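Local coordinates for protein photoreceptor-histidine kinase BphP (Stigmatella aurantiaca DW4/3-1, PDB 6BAF) that senses light through a bound bilin chromophore and, as its histidine kinase name implies, probably relays that signal by phosphorylation in the control of cell development, at residues I105-P110 with S233-R238; H17-V22 with S34-A39; Q76-K81 with G95-H100; R99-L104 with P229-F234. All blocks are in the same frame, centred on the assembly; numbering follows the deposited sequence.

Contacts 2 and 3 lie wholly within the PAS fold, whereas contacts 1 and 4 fasten it to one long loop of the GAF domain. All four reach the same antiparallel sheet. Contact 2 works on strand 19-23, contact 3 on the outer hairpin 80-85/90-100, and contacts 1 and 4 use different parts of strand 103-110 while sharing Ser-233 and Phe-234. Contacts 1, 2 and 3 are buried, and there side-chain polar groups bond to main-chain atoms: a glutamate in contact 1, a serine and two asparagines in the others. Contact 4, at the partly buried hairpin tip, relies instead on an aromatic pair and a bridging water. Only contact 1 touches the chromophore.

Contact 1. Residues I105-P110 with S233-R238; sequences ILELEP and SFSVLR. With BLR (3-[5-[(Z)-(4-ethenyl-3-methyl-5-oxidanylidene-pyrrol-2-ylidene)methyl]-2-[[5-[(Z)-(3-ethenyl-4-methyl-5-oxidanylidene-pyrrol-2-ylidene)methyl]-3-(3-hydroxy-3-oxopropyl)-4-methyl-1H-pyrrol-2-yl]methyl]-4-methyl-1H-pyrrol-3-yl]propanoic acid), chain B.
Glu-107 is sent from its strand into the loop 233-238 by two torsions: CG stands anti to the carbonyl carbon (chi1 -66°), and the chain then runs on extended, so that the carboxylate faces the type I turn from Ser-235 to Arg-238. Two consecutive main-chain N-H groups meet it there. Val-236 N bonds to Glu-107 OE1 at 2.8 Å, using the syn lone pair of that oxygen. Leu-237 N bonds to Glu-107 OE2 at 2.9 Å, although this oxygen is modelled too near the Ser-235 hydroxyl and its place is less sure. A pair of N-H groups turned toward a buried carboxylate would probably help it to keep its negative charge.

Apolar atoms close in beside this grip. Leu-237 runs past Glu-107 in the opposite direction, its CD1 4.0 Å from Glu-107 CB. Two residues further along the strand, OE1 of Glu-109 lies 3.8 Å from Leu-237 CD2, while OE2 of Glu-109 is salt-bridged to Arg-287 of helix 284-300.

At the end of the turn, Arg-238 leads away from the strand. Its chain bends at chi3 (60°), and the guanidinium meets a chromophore propionate in plane: Arg-238 NH1 to O1D and Arg-238 NH2 to O2D of the bilin are both 2.8 Å. NH2 also bonds to Ile-8 O. A GAF loop that holds a propionate at one end, packs on the PAS sheet and touches the N-terminal segment is consistent with the lasso of the knot found in bacteriophytochromes.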
# COMPACT_ATOMS: atom_id res chain seq x y z
N ILE A 105 10.40 -19.95 11.74
CA ILE A 105 10.05 -20.66 10.51
C ILE A 105 10.27 -19.70 9.35
O ILE A 105 9.77 -18.57 9.37
CB ILE A 105 8.60 -21.15 10.55
CG1 ILE A 105 8.44 -22.17 11.68
CG2 ILE A 105 8.20 -21.68 9.16
CD1 ILE A 105 7.01 -22.60 11.97
N LEU A 106 11.00 -20.16 8.34
CA LEU A 106 11.27 -19.37 7.14
C LEU A 106 10.67 -20.12 5.96
O LEU A 106 11.03 -21.28 5.70
CB LEU A 106 12.77 -19.14 6.97
CG LEU A 106 13.25 -18.57 5.64
CD1 LEU A 106 12.69 -17.14 5.43
CD2 LEU A 106 14.79 -18.58 5.58
N GLU A 107 9.69 -19.50 5.29
CA GLU A 107 9.08 -20.06 4.10
C GLU A 107 9.60 -19.35 2.86
O GLU A 107 9.73 -18.11 2.86
CB GLU A 107 7.56 -19.98 4.19
CG GLU A 107 7.15 -20.89 5.32
CD GLU A 107 5.68 -20.91 5.58
OE1 GLU A 107 5.13 -19.86 6.04
OE2 GLU A 107 5.09 -21.99 5.32
N LEU A 108 9.94 -20.13 1.84
CA LEU A 108 10.59 -19.62 0.63
C LEU A 108 9.71 -19.94 -0.56
O LEU A 108 9.36 -21.10 -0.78
CB LEU A 108 11.97 -20.25 0.42
CG LEU A 108 12.99 -20.04 1.54
CD1 LEU A 108 14.29 -20.78 1.22
CD2 LEU A 108 13.25 -18.57 1.81
N GLU A 109 9.32 -18.90 -1.30
CA GLU A 109 8.57 -19.03 -2.54
C GLU A 109 9.33 -18.36 -3.68
O GLU A 109 9.90 -17.28 -3.50
CB GLU A 109 7.19 -18.41 -2.40
CG GLU A 109 6.20 -19.28 -1.59
CD GLU A 109 4.86 -18.53 -1.26
OE1 GLU A 109 3.82 -19.20 -1.07
OE2 GLU A 109 4.86 -17.27 -1.17
N PRO A 110 9.43 -19.02 -4.83
CA PRO A 110 10.22 -18.44 -5.94
C PRO A 110 9.76 -17.02 -6.23
O PRO A 110 8.56 -16.71 -6.21
CB PRO A 110 9.94 -19.39 -7.10
CG PRO A 110 9.57 -20.69 -6.46
CD PRO A 110 8.92 -20.37 -5.13
N SER A 233 0.47 -23.37 12.31
CA SER A 233 -0.63 -22.42 12.35
C SER A 233 -0.40 -21.16 11.52
O SER A 233 -1.33 -20.71 10.85
CB SER A 233 -0.93 -22.00 13.80
OG SER A 233 -1.40 -23.10 14.55
N PHE A 234 0.79 -20.55 11.56
CA PHE A 234 1.04 -19.28 10.88
C PHE A 234 1.88 -19.44 9.64
O PHE A 234 2.44 -18.46 9.13
CB PHE A 234 1.68 -18.27 11.84
CG PHE A 234 0.74 -17.85 12.90
CD1 PHE A 234 -0.26 -16.92 12.61
CD2 PHE A 234 0.76 -18.44 14.14
CE1 PHE A 234 -1.17 -16.55 13.57
CE2 PHE A 234 -0.15 -18.08 15.10
CZ PHE A 234 -1.12 -17.13 14.83
N SER A 235 1.98 -20.67 9.14
CA SER A 235 2.77 -20.94 7.95
C SER A 235 1.89 -20.92 6.71
O SER A 235 0.80 -21.53 6.69
CB SER A 235 3.47 -22.28 8.13
OG SER A 235 3.67 -22.88 6.87
N VAL A 236 2.34 -20.21 5.67
CA VAL A 236 1.51 -20.07 4.47
C VAL A 236 1.57 -21.35 3.64
O VAL A 236 0.66 -21.61 2.84
CB VAL A 236 1.95 -18.85 3.64
CG1 VAL A 236 2.19 -17.64 4.55
CG2 VAL A 236 3.24 -19.11 2.92
N LEU A 237 2.60 -22.16 3.81
CA LEU A 237 2.71 -23.38 3.03
C LEU A 237 2.07 -24.59 3.70
O LEU A 237 2.20 -25.70 3.16
CB LEU A 237 4.18 -23.68 2.76
CG LEU A 237 4.88 -22.66 1.88
CD1 LEU A 237 6.36 -22.94 1.82
CD2 LEU A 237 4.24 -22.62 0.47
N ARG A 238 1.46 -24.41 4.87
CA ARG A 238 0.87 -25.52 5.64
C ARG A 238 -0.02 -26.39 4.76
O ARG A 238 -0.93 -25.89 4.09
CB ARG A 238 0.04 -24.95 6.80
CG ARG A 238 -0.67 -26.01 7.67
CD ARG A 238 -1.56 -25.40 8.76
NE ARG A 238 -2.60 -24.54 8.18
CZ ARG A 238 -3.79 -24.99 7.80
NH1 ARG A 238 -4.65 -24.15 7.25
NH2 ARG A 238 -4.12 -26.28 7.96
CHA BLR B . -11.85 -25.22 5.38
NA BLR B . -14.03 -24.94 4.12
C1A BLR B . -12.81 -24.50 4.47
C2A BLR B . -12.55 -23.26 3.88
C3A BLR B . -13.65 -22.92 3.17
C4A BLR B . -14.55 -23.98 3.31
CMA BLR B . -13.81 -21.59 2.37
CAA BLR B . -11.26 -22.46 4.06
CBA BLR B . -10.12 -22.93 3.13
CGA BLR B . -10.31 -22.43 1.69
O1A BLR B . -10.35 -21.18 1.52
O2A BLR B . -10.43 -23.23 0.68
CHB BLR B . -15.95 -24.16 2.76
NB BLR B . -15.65 -23.26 0.42
C1B BLR B . -16.42 -23.63 1.67
C2B BLR B . -17.84 -23.29 1.40
C3B BLR B . -17.99 -22.75 0.11
C4B BLR B . -16.67 -22.69 -0.57
CMB BLR B . -19.02 -23.48 2.37
OB BLR B . -16.41 -22.31 -1.65
CAB BLR B . -19.35 -22.28 -0.44
CBB BLR B . -19.46 -21.65 -1.58
NC BLR B . -15.43 -29.41 5.35
C1C BLR B . -16.73 -30.16 5.09
C2C BLR B . -16.76 -31.26 6.09
C3C BLR B . -15.62 -31.23 6.94
C4C BLR B . -14.75 -30.10 6.52
CMC BLR B . -17.91 -32.25 6.18
OC BLR B . -17.54 -29.94 4.25
CAC BLR B . -15.32 -32.22 8.09
CBC BLR B . -16.21 -32.46 9.07
CHD BLR B . -13.61 -29.77 7.06
ND BLR B . -13.21 -27.36 5.90
C1D BLR B . -12.83 -28.52 6.74
C2D BLR B . -11.50 -28.35 7.29
C3D BLR B . -11.01 -27.05 6.83
C4D BLR B . -12.06 -26.39 5.98
CMD BLR B . -10.78 -29.35 8.20
CAD BLR B . -9.66 -26.46 7.14
CBD BLR B . -8.73 -26.73 5.97
CGD BLR B . -7.41 -26.21 6.50
O1D BLR B . -7.30 -24.97 6.80
O2D BLR B . -6.48 -27.04 6.73

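Contact 2. Residues H17-V22 with S34-A39; sequences HGVLLV and SENAPA
Asn-36 stands just beyond strand 30-34 and reaches back to Gly-18 at the start of the neighbouring strand. Its CB points toward that strand, and a chi1 of 64° places Asn-36 CG between the backbone N and the carbonyl carbon, 3.7 Å from Gly-18 O. From there the amide divides its work. Asn-36 OD1 accepts the Ser-34 hydroxyl, Ser-34 OG to OD1 2.6 Å, in the plane of the side-chain carbonyl. Asn-36 ND2 donates to Gly-18 O at 2.7 Å in a fairly straight bond (163°); that oxygen lies in the amide plane, but the donor stands above the plane of the glycine carbonyl. A further bond from ND2 to Pro-16 O helps to fix the rotation of the amide.

Strands 19-23 and 30-34 followed directly by helix 37-41 form the opening strand-strand-helix unit of the PAS fold, and Asn-36 is the residue immediately before that helix. With an alanine here, Gly-18 O and the Ser-34 hydroxyl would probably lose these mates, and with them the side-chain tie between the strand-to-helix turn and the start of strand 19-23.

Ser-34 extends the network, since Ser-34 OG also accepts from Leu-20 N at 3.1 Å. Main chain completes the pairing: Ser-34 N donates to Leu-20 O at 2.9 Å. Beside these bonds Val-19 splits its branches, CG1 lying 3.6 Å from Ser-34 OG and CG2 4.0 Å from Ala-37 CA.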
# COMPACT_ATOMS: atom_id res chain seq x y z
N HIS A 17 4.93 -26.12 -3.46
CA HIS A 17 5.43 -25.06 -4.35
C HIS A 17 6.41 -24.13 -3.67
O HIS A 17 7.01 -23.29 -4.36
CB HIS A 17 4.29 -24.22 -4.94
CG HIS A 17 3.43 -23.57 -3.90
ND1 HIS A 17 2.44 -24.26 -3.22
CD2 HIS A 17 3.41 -22.31 -3.41
CE1 HIS A 17 1.84 -23.44 -2.37
NE2 HIS A 17 2.42 -22.26 -2.45
N GLY A 18 6.56 -24.22 -2.34
CA GLY A 18 7.59 -23.47 -1.63
C GLY A 18 8.36 -24.43 -0.74
O GLY A 18 8.07 -25.63 -0.69
N VAL A 19 9.37 -23.90 -0.05
CA VAL A 19 10.16 -24.69 0.88
C VAL A 19 9.94 -24.11 2.27
O VAL A 19 9.89 -22.89 2.43
CB VAL A 19 11.66 -24.71 0.52
CG1 VAL A 19 12.49 -25.25 1.72
CG2 VAL A 19 11.89 -25.61 -0.65
N LEU A 20 9.82 -24.98 3.27
CA LEU A 20 9.79 -24.56 4.66
C LEU A 20 11.08 -24.98 5.36
O LEU A 20 11.48 -26.14 5.27
CB LEU A 20 8.59 -25.17 5.36
CG LEU A 20 8.41 -24.68 6.80
CD1 LEU A 20 6.95 -24.35 7.08
CD2 LEU A 20 8.98 -25.75 7.78
N LEU A 21 11.72 -24.03 6.03
CA LEU A 21 12.87 -24.27 6.89
C LEU A 21 12.55 -23.83 8.31
O LEU A 21 11.81 -22.87 8.50
CB LEU A 21 14.09 -23.49 6.40
CG LEU A 21 14.46 -23.63 4.92
CD1 LEU A 21 15.60 -22.68 4.64
CD2 LEU A 21 14.85 -25.09 4.57
N VAL A 22 13.08 -24.53 9.31
CA VAL A 22 13.09 -24.03 10.69
C VAL A 22 14.53 -23.74 11.07
O VAL A 22 15.44 -24.52 10.76
CB VAL A 22 12.45 -25.01 11.67
CG1 VAL A 22 12.54 -24.45 13.07
CG2 VAL A 22 10.97 -25.29 11.30
N SER A 34 11.81 -28.98 4.57
CA SER A 34 10.84 -29.81 3.88
C SER A 34 11.56 -30.59 2.77
O SER A 34 12.57 -30.15 2.21
CB SER A 34 9.70 -28.93 3.32
OG SER A 34 10.24 -27.96 2.47
N GLU A 35 11.04 -31.78 2.48
CA GLU A 35 11.79 -32.75 1.68
C GLU A 35 11.75 -32.47 0.18
O GLU A 35 12.41 -33.19 -0.57
CB GLU A 35 11.24 -34.16 1.93
CG GLU A 35 9.79 -34.25 1.50
CD GLU A 35 9.16 -35.64 1.72
OE1 GLU A 35 9.92 -36.56 2.17
OE2 GLU A 35 7.92 -35.79 1.48
N ASN A 36 10.97 -31.49 -0.28
CA ASN A 36 10.98 -31.01 -1.65
C ASN A 36 12.11 -30.05 -1.90
O ASN A 36 12.19 -29.44 -2.98
CB ASN A 36 9.66 -30.30 -1.98
CG ASN A 36 9.45 -29.03 -1.12
OD1 ASN A 36 9.89 -28.96 0.05
ND2 ASN A 36 8.82 -28.02 -1.70
N ALA A 37 13.00 -29.86 -0.93
CA ALA A 37 14.10 -28.93 -1.14
C ALA A 37 14.99 -29.24 -2.34
O ALA A 37 15.54 -28.28 -2.92
CB ALA A 37 14.95 -28.84 0.14
N PRO A 38 15.22 -30.50 -2.75
CA PRO A 38 16.00 -30.73 -3.99
C PRO A 38 15.38 -30.10 -5.22
O PRO A 38 16.06 -29.38 -5.97
CB PRO A 38 16.04 -32.27 -4.09
CG PRO A 38 15.84 -32.76 -2.67
CD PRO A 38 14.88 -31.78 -2.07
N ALA A 39 14.09 -30.33 -5.44
CA ALA A 39 13.40 -29.71 -6.56
C ALA A 39 13.44 -28.19 -6.49
O ALA A 39 13.66 -27.52 -7.50
CB ALA A 39 11.95 -30.20 -6.62

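Contact 3. Residues Q76-K81 with G95-H100; sequences QLNPLK and GIAHRH
Leu-80 and Gly-95 form an antiparallel hydrogen-bonded pair in the beta hairpin 80-85/90-100, at the margin of the PAS sheet. Main-chain bonds come first: Leu-80 N to Gly-95 O is 2.7 Å and Gly-95 N to Leu-80 O 2.9 Å.

Side-chain bonds then take over the ladder. Asn-78, with CG anti to the carbonyl carbon (chi1 -68°), offers its amide to Ala-97 much as a peptide group would. Asn-78 ND2 donates to Ala-97 O at 2.9 Å, with that oxygen in the amide plane. Asn-78 OD1 accepts from Ala-97 N at 3.0 Å; the bond is nearly straight at the hydrogen (173°), yet the donor sits well above the plane of the side-chain carbonyl. Each polar end of this buried amide thus has a main-chain partner, and the two bonds together hold its rotation.

Apolar packing is slighter. Leu-80 CD1 meets Ala-97 CB at 3.8 Å, and both side chains touch Leu-69 of helix 59-69. Pro-79, behind a cis peptide bond, rests on Phe-123 of the second subunit, while its CA makes a C-H...O contact of 3.4 Å with Gly-95 O.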
# COMPACT_ATOMS: atom_id res chain seq x y z
N GLN A 76 7.03 -6.82 10.72
CA GLN A 76 7.39 -5.75 9.77
C GLN A 76 8.48 -5.82 8.68
O GLN A 76 8.43 -5.00 7.77
CB GLN A 76 7.70 -4.52 10.65
CG GLN A 76 6.53 -4.11 11.64
CD GLN A 76 6.25 -5.12 12.80
OE1 GLN A 76 7.16 -5.72 13.36
NE2 GLN A 76 4.96 -5.28 13.16
N LEU A 77 9.43 -6.76 8.69
CA LEU A 77 10.40 -6.84 7.60
C LEU A 77 10.01 -7.76 6.45
O LEU A 77 10.65 -7.69 5.39
CB LEU A 77 11.77 -7.29 8.14
CG LEU A 77 12.18 -6.50 9.39
CD1 LEU A 77 13.35 -7.15 10.12
CD2 LEU A 77 12.52 -5.05 9.05
N ASN A 78 9.02 -8.66 6.61
CA ASN A 78 8.67 -9.49 5.44
C ASN A 78 8.18 -8.58 4.29
O ASN A 78 7.58 -7.55 4.54
CB ASN A 78 7.60 -10.54 5.79
CG ASN A 78 8.13 -11.62 6.75
OD1 ASN A 78 9.24 -12.10 6.58
ND2 ASN A 78 7.35 -11.96 7.76
N PRO A 79 8.44 -8.97 3.04
CA PRO A 79 9.16 -10.19 2.64
C PRO A 79 10.68 -10.01 2.70
O PRO A 79 11.20 -8.91 2.52
CB PRO A 79 8.69 -10.43 1.21
CG PRO A 79 8.48 -8.93 0.66
CD PRO A 79 7.93 -8.19 1.89
N LEU A 80 11.40 -11.08 2.99
CA LEU A 80 12.85 -11.02 3.00
C LEU A 80 13.35 -11.38 1.62
O LEU A 80 12.80 -12.27 0.97
CB LEU A 80 13.42 -11.99 4.04
CG LEU A 80 12.73 -11.87 5.40
CD1 LEU A 80 13.22 -13.00 6.33
CD2 LEU A 80 12.96 -10.48 6.03
N LYS A 81 14.38 -10.69 1.16
CA LYS A 81 15.01 -11.10 -0.08
C LYS A 81 15.98 -12.23 0.23
O LYS A 81 16.91 -12.06 1.03
CB LYS A 81 15.73 -9.92 -0.74
CG LYS A 81 16.46 -10.34 -2.00
CD LYS A 81 17.06 -9.16 -2.79
CE LYS A 81 17.78 -8.17 -1.86
NZ LYS A 81 19.19 -8.57 -1.61
N GLY A 95 11.22 -14.64 1.09
CA GLY A 95 11.14 -15.29 2.37
C GLY A 95 10.05 -14.62 3.17
O GLY A 95 9.96 -13.39 3.25
N ILE A 96 9.19 -15.44 3.75
CA ILE A 96 8.26 -15.01 4.76
C ILE A 96 8.63 -15.76 6.03
O ILE A 96 8.52 -17.00 6.08
CB ILE A 96 6.82 -15.31 4.33
CG1 ILE A 96 6.58 -14.67 2.96
CG2 ILE A 96 5.87 -14.85 5.38
CD1 ILE A 96 5.50 -15.38 2.19
N ALA A 97 9.09 -15.04 7.04
CA ALA A 97 9.57 -15.65 8.27
C ALA A 97 8.69 -15.22 9.43
O ALA A 97 8.20 -14.09 9.46
CB ALA A 97 11.04 -15.27 8.52
N HIS A 98 8.46 -16.13 10.37
CA HIS A 98 7.69 -15.81 11.56
C HIS A 98 8.20 -16.67 12.72
O HIS A 98 8.87 -17.68 12.51
CB HIS A 98 6.17 -16.00 11.36
CG HIS A 98 5.73 -17.44 11.31
ND1 HIS A 98 5.86 -18.22 10.17
CD2 HIS A 98 5.14 -18.23 12.24
CE1 HIS A 98 5.39 -19.43 10.42
NE2 HIS A 98 4.96 -19.47 11.67
N ARG A 99 7.89 -16.23 13.94
CA ARG A 99 8.13 -16.96 15.16
C ARG A 99 6.81 -17.44 15.71
O ARG A 99 5.85 -16.67 15.80
CB ARG A 99 8.83 -16.08 16.19
CG ARG A 99 10.19 -15.60 15.70
CD ARG A 99 10.94 -14.87 16.82
NE ARG A 99 12.27 -14.49 16.38
CZ ARG A 99 12.55 -13.32 15.82
NH1 ARG A 99 11.58 -12.42 15.65
NH2 ARG A 99 13.77 -13.06 15.41
N HIS A 100 6.74 -18.72 16.10
CA HIS A 100 5.55 -19.23 16.73
C HIS A 100 5.93 -20.46 17.55
O HIS A 100 6.69 -21.32 17.08
CB HIS A 100 4.48 -19.59 15.69
CG HIS A 100 3.21 -20.13 16.29
ND1 HIS A 100 2.45 -19.42 17.20
CD2 HIS A 100 2.54 -21.29 16.07
CE1 HIS A 100 1.38 -20.12 17.52
NE2 HIS A 100 1.41 -21.26 16.85

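Contact 4. Residues R99-L104 with P229-F234; sequences RHQGRL and PLDLSF
Asp-231 OD1, which lies in plane at the edge of the His-100 ring, is gripped twice from its own loop. Ser-233 OG donates to Asp-231 OD1 at 2.6 Å, on the syn lone pair, and Ser-233 N donates to the same OD1 at 2.9 Å, closing an Asx turn. Held in this way, the carboxylate stands almost perpendicular to the imidazole, the planes 88° apart, and Asp-231 OD2 comes 3.4 Å from His-100 NE2.

The histidine ring is itself clasped from both faces. Its CG lies anti to the backbone N (chi1 -180°), which swings the ring off the strand toward the loop 229-234. Over the centre of one face comes Phe-234 CD2, in an edge-to-face stack with ring centroids 4.8 Å apart and planes at 76°. On the opposite face Gln-101 CG lies 3.4 Å above the His-100 plane, offset toward the rim. Replacing Asp-231 by an alanine would probably leave the Ser-233 hydroxyl and N-H without their shared acceptor, undoing the Asx turn and the support at the ring edge.

A water adds a main-chain bridge, donating to His-100 O at 2.9 Å and to Asp-231 O at 3.0 Å.

The type I' turn from His-100 to Arg-103 joins strands 90-100 and 103-110 of the PAS sheet, and the GAF loop lies against this hairpin end; next to it Leu-230 and Leu-232 pack on Leu-20 of strand 19-23.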
# COMPACT_ATOMS: atom_id res chain seq x y z
N ARG A 99 7.89 -16.23 13.94
CA ARG A 99 8.13 -16.96 15.16
C ARG A 99 6.81 -17.44 15.71
O ARG A 99 5.85 -16.67 15.80
CB ARG A 99 8.83 -16.08 16.19
CG ARG A 99 10.19 -15.60 15.70
CD ARG A 99 10.94 -14.87 16.82
NE ARG A 99 12.27 -14.49 16.38
CZ ARG A 99 12.55 -13.32 15.82
NH1 ARG A 99 11.58 -12.42 15.65
NH2 ARG A 99 13.77 -13.06 15.41
N HIS A 100 6.74 -18.72 16.10
CA HIS A 100 5.55 -19.23 16.73
C HIS A 100 5.93 -20.46 17.55
O HIS A 100 6.69 -21.32 17.08
CB HIS A 100 4.48 -19.59 15.69
CG HIS A 100 3.21 -20.13 16.29
ND1 HIS A 100 2.45 -19.42 17.20
CD2 HIS A 100 2.54 -21.29 16.07
CE1 HIS A 100 1.38 -20.12 17.52
NE2 HIS A 100 1.41 -21.26 16.85
N GLN A 101 5.38 -20.54 18.76
CA GLN A 101 5.65 -21.65 19.69
C GLN A 101 7.14 -21.90 19.85
O GLN A 101 7.60 -23.04 19.85
CB GLN A 101 4.94 -22.92 19.25
CG GLN A 101 3.41 -22.80 19.16
CD GLN A 101 2.76 -22.73 20.52
OE1 GLN A 101 3.39 -23.02 21.53
NE2 GLN A 101 1.48 -22.36 20.56
N GLY A 102 7.93 -20.83 19.93
CA GLY A 102 9.34 -21.04 20.15
C GLY A 102 10.16 -21.39 18.93
O GLY A 102 11.38 -21.55 19.07
N ARG A 103 9.58 -21.46 17.73
CA ARG A 103 10.39 -21.78 16.56
C ARG A 103 10.37 -20.62 15.57
O ARG A 103 9.42 -19.83 15.50
CB ARG A 103 9.93 -23.10 15.90
CG ARG A 103 9.84 -24.31 16.90
CD ARG A 103 10.94 -25.44 16.84
NE ARG A 103 12.30 -25.03 16.42
CZ ARG A 103 13.41 -25.79 16.48
NH1 ARG A 103 13.40 -27.06 17.00
NH2 ARG A 103 14.56 -25.26 16.03
N LEU A 104 11.47 -20.51 14.83
CA LEU A 104 11.63 -19.51 13.78
C LEU A 104 11.48 -20.24 12.45
O LEU A 104 12.33 -21.06 12.07
CB LEU A 104 13.00 -18.83 13.88
CG LEU A 104 13.36 -17.49 13.25
CD1 LEU A 104 14.81 -17.40 12.83
CD2 LEU A 104 12.39 -16.88 12.22
N PRO A 229 5.83 -32.61 16.49
CA PRO A 229 5.00 -31.92 15.49
C PRO A 229 5.33 -30.43 15.49
O PRO A 229 5.44 -29.81 16.55
CB PRO A 229 3.58 -32.20 15.97
CG PRO A 229 3.72 -33.52 16.80
CD PRO A 229 5.03 -33.33 17.50
N LEU A 230 5.65 -29.93 14.29
CA LEU A 230 5.84 -28.51 14.03
C LEU A 230 4.48 -27.84 13.98
O LEU A 230 3.64 -28.20 13.15
CB LEU A 230 6.51 -28.30 12.68
CG LEU A 230 7.72 -27.42 12.54
CD1 LEU A 230 7.82 -26.96 11.11
CD2 LEU A 230 7.80 -26.30 13.55
N ASP A 231 4.25 -26.86 14.83
CA ASP A 231 3.00 -26.12 14.78
C ASP A 231 3.06 -25.17 13.59
O ASP A 231 3.85 -24.20 13.58
CB ASP A 231 2.79 -25.37 16.09
CG ASP A 231 1.45 -24.68 16.15
OD1 ASP A 231 0.93 -24.25 15.07
OD2 ASP A 231 0.89 -24.58 17.25
N LEU A 232 2.23 -25.43 12.58
CA LEU A 232 2.28 -24.69 11.31
C LEU A 232 1.14 -23.68 11.19
O LEU A 232 0.87 -23.18 10.09
CB LEU A 232 2.26 -25.67 10.15
CG LEU A 232 3.53 -26.53 10.04
CD1 LEU A 232 3.38 -27.55 8.94
CD2 LEU A 232 4.75 -25.64 9.74
N SER A 233 0.47 -23.37 12.31
CA SER A 233 -0.63 -22.42 12.35
C SER A 233 -0.40 -21.16 11.52
O SER A 233 -1.33 -20.71 10.85
CB SER A 233 -0.93 -22.00 13.80
OG SER A 233 -1.40 -23.10 14.55
N PHE A 234 0.79 -20.55 11.56
CA PHE A 234 1.04 -19.28 10.88
C PHE A 234 1.88 -19.44 9.64
O PHE A 234 2.44 -18.46 9.13
CB PHE A 234 1.68 -18.27 11.84
CG PHE A 234 0.74 -17.85 12.90
CD1 PHE A 234 -0.26 -16.92 12.61
CD2 PHE A 234 0.76 -18.44 14.14
CE1 PHE A 234 -1.17 -16.55 13.57
CE2 PHE A 234 -0.15 -18.08 15.10
CZ PHE A 234 -1.12 -17.13 14.83
O HOH W 1 5.97 -23.70 15.59